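Ice-binding protein (PDB 3WP9) binds to the surface of ice crystals, inhibits their growth and prevents larger ice grains from forming at the expense of smaller ones. Local coordinates at residues A[120-125]-A[150-155]. Numbering follows the deposited sequence.
Sequences VNISTD and KRVTLT
Asp125 holds CG anti to its carbonyl carbon (chi1 -64°), and Lys150 bends about its CB-CG bond (chi2 -52°), which places CD, bringing carboxylate and lysine chain together where two successive coils of the right-handed beta-helix turn from one parallel sheet to the next. The backbone N of Arg151 donates to Asp125 OD1 at 2.9 Å, meeting it from above the carboxylate plane, 60° out of it. The Asp125 and Arg151 side chains lie alongside each other and point the same way, but OD2 and NE stay 5.2 Å apart, too far for a salt bridge. The methylenes of Lys150 run over the turn: CE lies 3.4 Å from Ser123 O and CD 3.8 Å from Thr124 CA. Its NZ reaches Asp125 N through a water, held weakly on the lysine side. An alanine in place of Lys150 would probably leave Ser123 O and Thr124 CA without this aliphatic cover and the water without its weak donor. On the buried side, Ile122 CD1 touches Val152 CG2 at 4.0 Å, the side chains crossing at about a right angle; Val152 also packs on Phe128 and Phe179. At the outer surface, a second water donates to Asp125 OD2 and lies 2.7 Å from Thr153 OG1.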
loop_
_atom_site.group_PDB
_atom_site.type_symbol
_atom_site.label_atom_id
_atom_site.label_comp_id
_atom_site.label_asym_id
_atom_site.label_seq_id
_atom_site.Cartn_x
_atom_site.Cartn_y
_atom_site.Cartn_z
ATOM N N VAL A 120 5.670 14.090 2.073
ATOM C CA VAL A 120 6.229 13.822 0.772
ATOM C C VAL A 120 5.062 13.964 -0.169
ATOM O O VAL A 120 3.981 13.467 0.078
ATOM C CB VAL A 120 6.831 12.431 0.676
ATOM C CG1 VAL A 120 7.063 11.980 -0.784
ATOM C CG2 VAL A 120 8.204 12.432 1.453
ATOM N N ASN A 121 5.352 14.658 -1.244
ATOM C CA ASN A 121 4.351 14.880 -2.303
ATOM C C ASN A 121 4.859 14.353 -3.612
ATOM O O ASN A 121 5.999 14.547 -4.003
ATOM C CB ASN A 121 4.085 16.347 -2.469
ATOM C CG ASN A 121 3.465 16.932 -1.250
ATOM O OD1 ASN A 121 2.373 16.576 -0.891
ATOM N ND2 ASN A 121 4.186 17.831 -0.575
ATOM N N ILE A 122 3.961 13.711 -4.286
ATOM C CA ILE A 122 4.218 13.335 -5.705
ATOM C C ILE A 122 3.355 14.269 -6.618
ATOM O O ILE A 122 2.190 13.924 -6.908
ATOM C CB ILE A 122 3.819 11.879 -5.935
ATOM C CG1 ILE A 122 4.689 10.876 -5.137
ATOM C CG2 ILE A 122 4.094 11.522 -7.381
ATOM C CD1 ILE A 122 4.107 9.518 -4.991
ATOM N N SER A 123 3.879 15.454 -6.965
ATOM C CA SER A 123 3.084 16.500 -7.602
ATOM C C SER A 123 3.229 16.354 -9.120
ATOM O O SER A 123 2.447 17.003 -9.806
ATOM C CB SER A 123 3.531 17.927 -7.246
ATOM O OG SER A 123 3.463 18.113 -5.819
ATOM N N THR A 124 4.213 15.605 -9.614
ATOM C CA THR A 124 4.332 15.266 -11.074
ATOM C C THR A 124 4.887 13.826 -11.139
ATOM O O THR A 124 5.175 13.217 -10.081
ATOM C CB THR A 124 5.230 16.286 -11.843
ATOM O OG1 THR A 124 6.583 16.256 -11.265
ATOM C CG2 THR A 124 4.700 17.669 -11.832
ATOM N N ASP A 125 4.962 13.162 -12.297
ATOM C CA ASP A 125 5.276 11.769 -12.268
ATOM C C ASP A 125 6.675 11.517 -11.678
ATOM O O ASP A 125 7.583 12.315 -11.904
ATOM C CB ASP A 125 5.160 11.131 -13.654
ATOM C CG ASP A 125 3.766 11.179 -14.175
ATOM O OD1 ASP A 125 2.832 11.611 -13.450
ATOM O OD2 ASP A 125 3.604 10.848 -15.382
ATOM N N LYS A 150 -1.380 11.935 -11.544
ATOM C CA LYS A 150 0.080 11.655 -11.558
ATOM C C LYS A 150 0.373 10.183 -11.355
ATOM O O LYS A 150 -0.530 9.413 -10.931
ATOM C CB LYS A 150 0.859 12.524 -10.524
ATOM C CG LYS A 150 0.580 13.995 -10.731
ATOM C CD LYS A 150 0.824 14.398 -12.227
ATOM C CE LYS A 150 0.689 15.906 -12.501
ATOM N NZ LYS A 150 0.909 16.186 -13.992
ATOM N N ARG A 151 1.640 9.795 -11.600
ATOM C CA ARG A 151 1.983 8.413 -11.632
ATOM C C ARG A 151 3.306 8.031 -10.959
ATOM O O ARG A 151 4.232 8.837 -11.065
ATOM C CB ARG A 151 2.098 7.947 -13.136
ATOM C CG ARG A 151 0.779 8.045 -13.833
ATOM C CD ARG A 151 0.807 7.377 -15.230
ATOM N NE ARG A 151 -0.427 7.630 -15.919
ATOM C CZ ARG A 151 -0.617 7.312 -17.206
ATOM N NH1 ARG A 151 0.409 6.783 -17.892
ATOM N NH2 ARG A 151 -1.798 7.528 -17.787
ATOM N N VAL A 152 3.321 6.883 -10.317
ATOM C CA VAL A 152 4.608 6.263 -9.964
ATOM C C VAL A 152 4.924 5.348 -11.149
ATOM O O VAL A 152 4.127 4.483 -11.471
ATOM C CB VAL A 152 4.467 5.468 -8.648
ATOM C CG1 VAL A 152 5.703 4.585 -8.425
ATOM C CG2 VAL A 152 4.212 6.442 -7.484
ATOM N N THR A 153 6.092 5.565 -11.768
ATOM C CA THR A 153 6.499 4.792 -12.935
ATOM C C THR A 153 7.631 3.859 -12.609
ATOM O O THR A 153 8.514 4.264 -11.871
ATOM C CB THR A 153 6.879 5.805 -14.003
ATOM O OG1 THR A 153 5.654 6.482 -14.363
ATOM C CG2 THR A 153 7.546 5.185 -15.269
ATOM N N LEU A 154 7.551 2.661 -13.132
ATOM C CA LEU A 154 8.588 1.615 -12.936
ATOM C C LEU A 154 9.413 1.404 -14.228
ATOM O O LEU A 154 8.844 1.161 -15.316
ATOM C CB LEU A 154 7.996 0.311 -12.550
ATOM C CG LEU A 154 7.099 0.352 -11.290
ATOM C CD1 LEU A 154 6.657 -1.058 -10.977
ATOM C CD2 LEU A 154 7.835 1.032 -10.134
ATOM N N THR A 155 10.728 1.532 -14.094
ATOM C CA THR A 155 11.617 1.171 -15.233
ATOM C C THR A 155 12.799 0.287 -14.859
ATOM O O THR A 155 13.146 0.127 -13.679
ATOM C CB THR A 155 12.153 2.408 -15.890
ATOM O OG1 THR A 155 13.002 3.156 -15.006
ATOM C CG2 THR A 155 10.977 3.323 -16.413
HETATM O O HOH W 1 4.866 8.405 -16.141
HETATM O O HOH W 2 3.891 14.855 -14.665
#